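Local coordinates for LPXTG cell wall surface protein (Streptococcus gordonii, PDB 4IGB) that probably acts as an adhesin displayed on the streptococcal cell wall through its LPXTG signal, and is represented here by its N-terminal and N2 domains, at residues Val193-Asp198 / Gly284-Lys289; Asn221-Asn226 / Ser258-Arg263; Ile28-Leu33 / Ser147-Ile152. One frame throughout, in Å; residues are numbered along the deposited sequence.

How the interactions relate
Interaction 3 closes first along the chain: residues 28-33 meet 147-152 after a long, strand-rich loop. Interaction 1 opens only later, at 193-198, and closes at 284-289; interaction 2 (221-226 with 258-263) opens and closes within that span. All three belong to the Sgo0707 N-terminal domain. Interaction 2 pairs inner strands of a five-stranded mixed sheet, interaction 1 joins the edge strand 193-194 of that sheet to strand 280-287 of a six-stranded antiparallel sheet, and interaction 3 brings together the two neighbours of strand 280-287. A salt bridge between Glu288 and Arg263 couples interactions 1 and 2; one sulfate touches interactions 1 and 3.

Interaction 1. Residues Val193-Asp198 / Gly284-Lys289; sequences VMKPTD and GLYIEK. With NA (sodium ion), chain M; SO4 (sulfate ion), chain J.
Val193 and Tyr286 form a single antiparallel hydrogen-bonded bridge, with Val193 N donating to Tyr286 O at 2.8 Å and Tyr286 N to Val193 O at 3.0 Å. The first donor lies well above the carbonyl plane, 42° out of it; the second is tilted by only 18°. Beyond the bridge water takes over: one molecule accepts from Lys195 N and donates to Gly284 O, while another accepts from Gly284 N and donates to Lys195 O and Tyr286 OH. The bridge thereby connects two sheets of the N-terminal domain, since Met194 is bonded through its backbone to Leu262 on one side and strand 280-287 pairs with residues 29-31 on the other. Val193 O lies in the plane of the Tyr286 ring, at its edge, 3.5 Å from CD2. Lys195 turns at chi3 (64°), which carries CE to 3.7 Å from Tyr286 OH; NZ bonds to Asn255 and only weakly to a sulfate probably left from crystallisation. Val193 CG2 packs 3.8 Å from Glu288 OE2, and the Val193 and Glu288 side chains cross at about a right angle. Glu288 is salt-bridged to Arg263. Met194 CG lies 4.2 Å from Leu285 CD2, the two side chains side by side and pointing the same way. Farther along, Asp198 OD1 binds the sodium ion at 2.6 Å, together with Asp200, Thr248 and water.

Interaction 2. Residues Asn221-Asn226 / Ser258-Arg263; sequences NLRLMN and SGLALR
Asn221 and Arg263 both hold CG anti to the backbone N (chi1 179° and 170°), and their side chains run next to each other in the same direction. Arg263 NH1 donates to Asn221 OD1 at 3.1 Å; the oxygen lies near the guanidinium plane, while the donor is tilted 27° from the plane of the amide carbonyl. Leu222 covers one face of the same guanidinium, its CD2 3.5 Å above the plane and displaced toward the rim. Asn221 and Leu222 together oppose Arg263 in a classic beta bulge: Arg263 O accepts from Asn221 N at 2.9 Å and from Leu222 N at 3.1 Å, so two bonds grip one carbonyl, and Arg263 N returns a bond to Leu222 O. Regular antiparallel pairing follows, with Arg223 and Leu262 as a non-hydrogen-bonded pair and Leu224 and Ala261 as a hydrogen-bonded one, Leu224 N to Ala261 O 2.7 Å. Near Asn226 the chains separate, and a water bridges Asn226 N and Gly259 O. On the face bearing Arg223 and Leu262, away from Leu222, Leu224, Ala261 and Arg263, Arg223 CG touches Leu262 CD2 at 3.8 Å and Leu260 CD1 at 3.9 Å. The Arg223 guanidinium has Met225 CG over its centre, 3.7 Å above the plane, and hydrogen-bonds to Gln233 and to Ile17 O. Arg263 forms salt bridges with Glu288 and with Asp418, the latter in the N2 region, so its charge links two parts of the chain. Strand 14-19 flanks residues 222-226 on the side away from 261-263, and Trp242 of strand 239-243 and Tyr216 of helix 216-219 pack against Arg223 and Leu262.

Interaction 3. Residues Ile28-Leu33 / Ser147-Ile152; sequences IRKFNL and SNAFEI. With SO4 (sulfate ion), chain J.
Lys30 and Ser147 make the main direct hydrogen bond: Lys30 NZ donates to Ser147 O at 2.7 Å, lying in the plane of that carbonyl. With CG set anti to the backbone N (chi1 -173°) and the chain extended beyond it, the lysine spans from strand 29-30 to this oxygen. A second bond, from Leu33 N to Asn148 OD1, is long at 3.3 Å and weak. Asn148 CA makes a CA-H...O contact to Leu33 O at 3.2 Å; as plain packing, Asn148 CB rests 3.3 Å from Phe31 O. Two waters sit between the chains, one 2.8 Å from Phe31 O and near Asn148 O, the other between Leu33 O and Ala149 O. The apolar contact is small: Leu33 CD2 meets the edge of the Phe150 ring, 4.0 Å from CE2, the side chains pointing the same way. No beta bridge joins these segments; strand 280-287 lies between strands 29-30 and 149-153 in the sheet, and the contact forms where the chain leaves strand 29-30. The ammonium of Lys30 also has a salt bridge to Glu146 and a weak bond to the sulfate, probably a crystallisation ion. With the Glu146 carboxylate and Ser147 O beside it, that group is probably kept charged, and the junction relies largely on main-chain oxygens and water.

Interaction 1. Residues Val193-Asp198 / Gly284-Lys289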
loop_
_atom_site.group_PDB
_atom_site.type_symbol
_atom_site.label_atom_id
_atom_site.label_comp_id
_atom_site.label_asym_id
_atom_site.label_seq_id
_atom_site.Cartn_x
_atom_site.Cartn_y
_atom_site.Cartn_z
ATOM N N VAL B 193 0.095 -1.147 -0.067
ATOM C CA VAL B 193 -0.758 -2.248 0.353
ATOM C C VAL B 193 -2.198 -1.792 0.532
ATOM O O VAL B 193 -2.468 -0.700 1.050
ATOM C CB VAL B 193 -0.245 -2.905 1.652
ATOM C CG1 VAL B 193 -1.279 -3.882 2.222
ATOM C CG2 VAL B 193 1.082 -3.588 1.392
ATOM N N MET B 194 -3.123 -2.619 0.066
ATOM C CA MET B 194 -4.536 -2.389 0.308
ATOM C C MET B 194 -5.139 -3.602 1.007
ATOM O O MET B 194 -4.703 -4.735 0.793
ATOM C CB MET B 194 -5.272 -2.093 -0.986
ATOM C CG MET B 194 -4.964 -0.693 -1.555
ATOM S SD MET B 194 -6.111 -0.175 -2.857
ATOM C CE MET B 194 -7.568 0.213 -1.884
ATOM N N LYS B 195 -6.137 -3.363 1.845
ATOM C CA LYS B 195 -6.770 -4.456 2.574
ATOM C C LYS B 195 -8.292 -4.303 2.575
ATOM O O LYS B 195 -8.870 -3.818 3.539
ATOM C CB LYS B 195 -6.227 -4.519 4.000
ATOM C CG LYS B 195 -6.821 -5.658 4.841
ATOM C CD LYS B 195 -6.227 -5.679 6.241
ATOM C CE LYS B 195 -6.564 -4.432 7.020
ATOM N NZ LYS B 195 -8.018 -4.289 7.192
ATOM N N PRO B 196 -8.946 -4.711 1.485
ATOM C CA PRO B 196 -10.408 -4.607 1.444
ATOM C C PRO B 196 -10.988 -5.506 2.529
ATOM O O PRO B 196 -10.469 -6.606 2.723
ATOM C CB PRO B 196 -10.776 -5.200 0.082
ATOM C CG PRO B 196 -9.501 -5.383 -0.659
ATOM C CD PRO B 196 -8.401 -5.465 0.345
ATOM N N THR B 197 -12.037 -5.065 3.212
ATOM C CA THR B 197 -12.700 -5.907 4.205
ATOM C C THR B 197 -14.208 -5.861 4.033
ATOM O O THR B 197 -14.750 -4.959 3.396
ATOM C CB THR B 197 -12.377 -5.455 5.639
ATOM O OG1 THR B 197 -12.889 -4.136 5.836
ATOM C CG2 THR B 197 -10.879 -5.455 5.880
ATOM N N ASP B 198 -14.894 -6.842 4.605
ATOM C CA ASP B 198 -16.345 -6.797 4.649
ATOM C C ASP B 198 -16.971 -6.728 3.275
ATOM O O ASP B 198 -17.987 -6.055 3.087
ATOM C CB ASP B 198 -16.849 -5.603 5.481
ATOM C CG ASP B 198 -18.320 -5.761 5.862
ATOM O OD1 ASP B 198 -18.729 -6.922 6.095
ATOM O OD2 ASP B 198 -19.066 -4.760 5.895
ATOM N N GLY B 284 -8.415 1.908 3.810
ATOM C CA GLY B 284 -7.251 2.701 4.164
ATOM C C GLY B 284 -6.144 2.419 3.174
ATOM O O GLY B 284 -6.307 1.591 2.284
ATOM N N LEU B 285 -5.012 3.097 3.307
ATOM C CA LEU B 285 -3.856 2.743 2.505
ATOM C C LEU B 285 -2.725 2.389 3.448
ATOM O O LEU B 285 -2.568 3.007 4.492
ATOM C CB LEU B 285 -3.444 3.875 1.566
ATOM C CG LEU B 285 -4.499 4.389 0.587
ATOM C CD1 LEU B 285 -3.918 5.568 -0.194
ATOM C CD2 LEU B 285 -4.925 3.288 -0.361
ATOM N N TYR B 286 -1.936 1.388 3.079
ATOM C CA TYR B 286 -0.955 0.852 4.008
ATOM C C TYR B 286 0.399 0.625 3.341
ATOM O O TYR B 286 0.520 0.638 2.109
ATOM C CB TYR B 286 -1.425 -0.492 4.550
ATOM C CG TYR B 286 -2.836 -0.544 5.095
ATOM C CD1 TYR B 286 -3.072 -0.545 6.468
ATOM C CD2 TYR B 286 -3.933 -0.635 4.243
ATOM C CE1 TYR B 286 -4.364 -0.607 6.976
ATOM C CE2 TYR B 286 -5.235 -0.708 4.749
ATOM C CZ TYR B 286 -5.437 -0.686 6.114
ATOM O OH TYR B 286 -6.721 -0.758 6.608
ATOM N N ILE B 287 1.408 0.412 4.177
ATOM C CA ILE B 287 2.618 -0.268 3.765
ATOM C C ILE B 287 3.026 -1.213 4.879
ATOM O O ILE B 287 2.640 -1.041 6.047
ATOM C CB ILE B 287 3.809 0.690 3.507
ATOM C CG1 ILE B 287 4.122 1.504 4.764
ATOM C CG2 ILE B 287 3.547 1.588 2.306
ATOM C CD1 ILE B 287 5.437 2.274 4.681
ATOM N N GLU B 288 3.821 -2.208 4.515
ATOM C CA GLU B 288 4.378 -3.121 5.495
ATOM C C GLU B 288 5.507 -2.428 6.240
ATOM O O GLU B 288 6.006 -1.398 5.792
ATOM C CB GLU B 288 4.836 -4.399 4.798
ATOM C CG GLU B 288 3.659 -5.129 4.157
ATOM C CD GLU B 288 4.066 -6.039 3.012
ATOM O OE1 GLU B 288 4.190 -7.255 3.267
ATOM O OE2 GLU B 288 4.258 -5.540 1.862
ATOM N N LYS B 289 5.889 -2.983 7.386
ATOM C CA LYS B 289 6.860 -2.343 8.281
ATOM C C LYS B 289 8.234 -2.977 8.241
ATOM O O LYS B 289 8.376 -4.177 8.465
ATOM C CB LYS B 289 6.374 -2.414 9.734
ATOM C CG LYS B 289 5.480 -1.275 10.184
ATOM C CD LYS B 289 5.300 -1.303 11.703
ATOM C CE LYS B 289 4.119 -0.449 12.132
ATOM N NZ LYS B 289 3.799 -0.623 13.584
HETATM NA NA NA M . -21.105 -6.914 7.268
HETATM S S SO4 J . -7.116 -1.515 10.129
HETATM O O1 SO4 J . -7.708 -2.834 10.341
HETATM O O2 SO4 J . -7.527 -1.005 8.832
HETATM O O3 SO4 J . -5.661 -1.636 10.187
HETATM O O4 SO4 J . -7.594 -0.586 11.154
HETATM O O HOH W 1 -7.521 -0.963 1.887
HETATM O O HOH W 2 -8.681 -0.874 4.740
HETATM O O HOH W 3 -20.346 -5.441 9.068
#

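Interaction 2. Residues Asn221-Asn226 / Ser258-Arg263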
loop_
_atom_site.group_PDB
_atom_site.type_symbol
_atom_site.label_atom_id
_atom_site.label_comp_id
_atom_site.label_asym_id
_atom_site.label_seq_id
_atom_site.Cartn_x
_atom_site.Cartn_y
_atom_site.Cartn_z
ATOM N N ASN B 221 2.219 -7.950 -6.439
ATOM C CA ASN B 221 3.298 -8.841 -6.045
ATOM C C ASN B 221 2.810 -9.960 -5.126
ATOM O O ASN B 221 3.197 -11.115 -5.297
ATOM C CB ASN B 221 4.408 -8.052 -5.345
ATOM C CG ASN B 221 5.563 -8.946 -4.882
ATOM O OD1 ASN B 221 5.583 -9.398 -3.746
ATOM N ND2 ASN B 221 6.512 -9.199 -5.758
ATOM N N LEU B 222 1.947 -9.627 -4.168
ATOM C CA LEU B 222 1.494 -10.623 -3.196
ATOM C C LEU B 222 0.041 -10.439 -2.775
ATOM O O LEU B 222 -0.381 -9.338 -2.384
ATOM C CB LEU B 222 2.425 -10.617 -1.977
ATOM C CG LEU B 222 2.135 -11.519 -0.764
ATOM C CD1 LEU B 222 1.871 -12.934 -1.193
ATOM C CD2 LEU B 222 3.307 -11.509 0.200
ATOM N N ARG B 223 -0.727 -11.520 -2.852
ATOM C CA ARG B 223 -2.109 -11.505 -2.391
ATOM C C ARG B 223 -2.311 -12.494 -1.252
ATOM O O ARG B 223 -2.160 -13.708 -1.425
ATOM C CB ARG B 223 -3.083 -11.828 -3.519
ATOM C CG ARG B 223 -4.540 -11.767 -3.076
ATOM C CD ARG B 223 -5.296 -13.032 -3.438
ATOM N NE ARG B 223 -4.842 -14.183 -2.667
ATOM C CZ ARG B 223 -5.301 -15.420 -2.838
ATOM N NH1 ARG B 223 -6.220 -15.667 -3.760
ATOM N NH2 ARG B 223 -4.844 -16.409 -2.085
ATOM N N LEU B 224 -2.645 -11.975 -0.080
ATOM C CA LEU B 224 -2.821 -12.835 1.075
ATOM C C LEU B 224 -4.295 -13.026 1.401
ATOM O O LEU B 224 -5.048 -12.067 1.440
ATOM C CB LEU B 224 -2.107 -12.252 2.292
ATOM C CG LEU B 224 -2.446 -12.994 3.595
ATOM C CD1 LEU B 224 -1.705 -14.324 3.642
ATOM C CD2 LEU B 224 -2.111 -12.152 4.813
ATOM N N MET B 225 -4.692 -14.274 1.622
ATOM C CA MET B 225 -6.004 -14.593 2.171
ATOM C C MET B 225 -5.838 -15.448 3.406
ATOM O O MET B 225 -4.844 -16.146 3.565
ATOM C CB MET B 225 -6.836 -15.400 1.193
ATOM C CG MET B 225 -7.484 -14.626 0.091
ATOM S SD MET B 225 -8.477 -15.757 -0.880
ATOM C CE MET B 225 -9.245 -14.604 -2.037
ATOM N N ASN B 226 -6.829 -15.400 4.274
ATOM C CA ASN B 226 -6.907 -16.325 5.391
ATOM C C ASN B 226 -7.699 -17.551 4.934
ATOM O O ASN B 226 -8.574 -17.455 4.046
ATOM C CB ASN B 226 -7.557 -15.637 6.586
ATOM C CG ASN B 226 -7.791 -16.580 7.760
ATOM O OD1 ASN B 226 -8.827 -17.226 7.830
ATOM N ND2 ASN B 226 -6.839 -16.637 8.694
ATOM N N SER B 258 -14.311 -12.189 4.688
ATOM C CA SER B 258 -14.751 -11.381 3.557
ATOM C C SER B 258 -13.748 -10.281 3.167
ATOM O O SER B 258 -14.126 -9.299 2.538
ATOM C CB SER B 258 -16.117 -10.766 3.850
ATOM O OG SER B 258 -16.059 -9.892 4.976
ATOM N N GLY B 259 -12.477 -10.462 3.512
ATOM C CA GLY B 259 -11.448 -9.496 3.157
ATOM C C GLY B 259 -10.147 -10.134 2.701
ATOM O O GLY B 259 -10.025 -11.356 2.661
ATOM N N LEU B 260 -9.162 -9.316 2.351
ATOM C CA LEU B 260 -7.891 -9.844 1.885
ATOM C C LEU B 260 -6.853 -8.738 1.883
ATOM O O LEU B 260 -7.196 -7.580 2.084
ATOM C CB LEU B 260 -8.029 -10.431 0.477
ATOM C CG LEU B 260 -8.376 -9.456 -0.656
ATOM C CD1 LEU B 260 -7.878 -9.979 -1.995
ATOM C CD2 LEU B 260 -9.872 -9.193 -0.713
ATOM N N ALA B 261 -5.593 -9.099 1.645
ATOM C CA ALA B 261 -4.506 -8.134 1.626
ATOM C C ALA B 261 -3.707 -8.267 0.342
ATOM O O ALA B 261 -3.410 -9.378 -0.106
ATOM C CB ALA B 261 -3.596 -8.304 2.837
ATOM N N LEU B 262 -3.353 -7.122 -0.227
ATOM C CA LEU B 262 -2.671 -7.040 -1.517
ATOM C C LEU B 262 -1.473 -6.101 -1.424
ATOM O O LEU B 262 -1.618 -4.931 -1.027
ATOM C CB LEU B 262 -3.637 -6.516 -2.587
ATOM C CG LEU B 262 -4.941 -7.294 -2.820
ATOM C CD1 LEU B 262 -6.125 -6.372 -2.959
ATOM C CD2 LEU B 262 -4.825 -8.156 -4.078
ATOM N N ARG B 263 -0.300 -6.620 -1.764
ATOM C CA ARG B 263 0.912 -5.820 -1.855
ATOM C C ARG B 263 1.233 -5.586 -3.328
ATOM O O ARG B 263 1.444 -6.535 -4.075
ATOM C CB ARG B 263 2.084 -6.520 -1.170
ATOM C CG ARG B 263 3.446 -5.848 -1.441
ATOM C CD ARG B 263 4.583 -6.835 -1.332
ATOM N NE ARG B 263 4.783 -7.354 0.025
ATOM C CZ ARG B 263 5.504 -8.442 0.283
ATOM N NH1 ARG B 263 6.059 -9.118 -0.724
ATOM N NH2 ARG B 263 5.674 -8.857 1.534
HETATM O O HOH W 4 -9.172 -13.673 3.861
#

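Interaction 3. Residues Ile28-Leu33 / Ser147-Ile152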
loop_
_atom_site.group_PDB
_atom_site.type_symbol
_atom_site.label_atom_id
_atom_site.label_comp_id
_atom_site.label_asym_id
_atom_site.label_seq_id
_atom_site.Cartn_x
_atom_site.Cartn_y
_atom_site.Cartn_z
ATOM N N ILE B 28 0.725 -3.860 9.943
ATOM C CA ILE B 28 1.199 -3.000 8.865
ATOM C C ILE B 28 0.931 -1.536 9.215
ATOM O O ILE B 28 0.182 -1.235 10.143
ATOM C CB ILE B 28 0.593 -3.380 7.510
ATOM C CG1 ILE B 28 -0.926 -3.307 7.570
ATOM C CG2 ILE B 28 1.067 -4.771 7.113
ATOM C CD1 ILE B 28 -1.608 -3.731 6.307
ATOM N N ARG B 29 1.574 -0.618 8.503
ATOM C CA ARG B 29 1.329 0.787 8.775
ATOM C C ARG B 29 0.141 1.301 7.994
ATOM O O ARG B 29 0.105 1.193 6.770
ATOM C CB ARG B 29 2.535 1.633 8.417
ATOM C CG ARG B 29 2.242 3.099 8.611
ATOM C CD ARG B 29 3.498 3.916 8.557
ATOM N NE ARG B 29 3.231 5.260 9.052
ATOM C CZ ARG B 29 4.175 6.123 9.391
ATOM N NH1 ARG B 29 5.457 5.768 9.300
ATOM N NH2 ARG B 29 3.830 7.329 9.831
ATOM N N LYS B 30 -0.816 1.886 8.698
ATOM C CA LYS B 30 -1.952 2.512 8.043
ATOM C C LYS B 30 -1.687 4.008 7.942
ATOM O O LYS B 30 -1.464 4.678 8.952
ATOM C CB LYS B 30 -3.236 2.256 8.824
ATOM C CG LYS B 30 -4.515 2.725 8.132
ATOM C CD LYS B 30 -5.750 2.313 8.950
ATOM C CE LYS B 30 -7.008 2.296 8.085
ATOM N NZ LYS B 30 -8.233 2.119 8.913
ATOM N N PHE B 31 -1.706 4.539 6.725
ATOM C CA PHE B 31 -1.401 5.950 6.554
ATOM C C PHE B 31 -2.519 6.846 7.090
ATOM O O PHE B 31 -3.669 6.424 7.221
ATOM C CB PHE B 31 -1.136 6.261 5.079
ATOM C CG PHE B 31 0.173 5.723 4.572
ATOM C CD1 PHE B 31 1.368 6.103 5.161
ATOM C CD2 PHE B 31 0.205 4.838 3.504
ATOM C CE1 PHE B 31 2.579 5.609 4.695
ATOM C CE2 PHE B 31 1.397 4.359 3.019
ATOM C CZ PHE B 31 2.595 4.741 3.620
ATOM N N ASN B 32 -2.174 8.094 7.369
ATOM C CA ASN B 32 -3.147 9.083 7.812
ATOM C C ASN B 32 -3.853 9.758 6.643
ATOM O O ASN B 32 -3.274 10.599 5.950
ATOM C CB ASN B 32 -2.464 10.135 8.689
ATOM C CG ASN B 32 -1.897 9.542 9.953
ATOM O OD1 ASN B 32 -2.570 8.769 10.623
ATOM N ND2 ASN B 32 -0.645 9.883 10.281
ATOM N N LEU B 33 -5.105 9.386 6.424
ATOM C CA LEU B 33 -5.907 10.019 5.393
ATOM C C LEU B 33 -7.178 10.480 6.059
ATOM O O LEU B 33 -7.921 9.664 6.610
ATOM C CB LEU B 33 -6.242 9.038 4.267
ATOM C CG LEU B 33 -5.162 8.708 3.243
ATOM C CD1 LEU B 33 -3.962 8.110 3.924
ATOM C CD2 LEU B 33 -5.726 7.736 2.217
ATOM N N SER B 147 -10.554 4.483 11.597
ATOM C CA SER B 147 -9.623 5.596 11.558
ATOM C C SER B 147 -8.993 5.710 10.167
ATOM O O SER B 147 -8.791 4.712 9.478
ATOM C CB SER B 147 -8.514 5.388 12.596
ATOM O OG SER B 147 -9.014 5.503 13.918
ATOM N N ASN B 148 -8.695 6.934 9.752
ATOM C CA ASN B 148 -7.838 7.138 8.593
ATOM C C ASN B 148 -8.319 6.422 7.335
ATOM O O ASN B 148 -7.545 5.778 6.641
ATOM C CB ASN B 148 -6.418 6.687 8.939
ATOM C CG ASN B 148 -5.736 7.641 9.881
ATOM O OD1 ASN B 148 -5.723 8.846 9.646
ATOM N ND2 ASN B 148 -5.188 7.120 10.967
ATOM N N ALA B 149 -9.599 6.535 7.037
ATOM C CA ALA B 149 -10.145 5.762 5.948
ATOM C C ALA B 149 -11.037 6.597 5.046
ATOM O O ALA B 149 -11.504 7.677 5.423
ATOM C CB ALA B 149 -10.920 4.553 6.495
ATOM N N PHE B 150 -11.258 6.087 3.848
ATOM C CA PHE B 150 -12.277 6.630 2.968
ATOM C C PHE B 150 -13.294 5.551 2.610
ATOM O O PHE B 150 -13.025 4.349 2.742
ATOM C CB PHE B 150 -11.662 7.271 1.720
ATOM C CG PHE B 150 -10.765 6.359 0.928
ATOM C CD1 PHE B 150 -11.291 5.508 -0.031
ATOM C CD2 PHE B 150 -9.388 6.375 1.126
ATOM C CE1 PHE B 150 -10.468 4.679 -0.783
ATOM C CE2 PHE B 150 -8.553 5.541 0.388
ATOM C CZ PHE B 150 -9.094 4.700 -0.582
ATOM N N GLU B 151 -14.461 5.987 2.156
ATOM C CA GLU B 151 -15.555 5.080 1.854
ATOM C C GLU B 151 -16.015 5.245 0.419
ATOM O O GLU B 151 -16.245 6.357 -0.020
ATOM C CB GLU B 151 -16.715 5.389 2.795
ATOM C CG GLU B 151 -17.990 4.603 2.553
ATOM C CD GLU B 151 -18.949 4.730 3.727
ATOM O OE1 GLU B 151 -18.526 5.293 4.764
ATOM O OE2 GLU B 151 -20.118 4.279 3.614
ATOM N N ILE B 152 -16.136 4.138 -0.309
ATOM C CA ILE B 152 -16.677 4.164 -1.660
ATOM C C ILE B 152 -17.954 3.345 -1.679
ATOM O O ILE B 152 -17.997 2.249 -1.121
ATOM C CB ILE B 152 -15.682 3.597 -2.677
ATOM C CG1 ILE B 152 -14.356 4.355 -2.596
ATOM C CG2 ILE B 152 -16.247 3.695 -4.074
ATOM C CD1 ILE B 152 -13.242 3.724 -3.379
HETATM S S SO4 J . -7.116 -1.515 10.129
HETATM O O1 SO4 J . -7.708 -2.834 10.341
HETATM O O2 SO4 J . -7.527 -1.005 8.832
HETATM O O3 SO4 J . -5.661 -1.636 10.187
HETATM O O4 SO4 J . -7.594 -0.586 11.154
HETATM O O HOH W 5 -5.284 4.898 5.513
HETATM O O HOH W 6 -10.572 9.385 7.371
#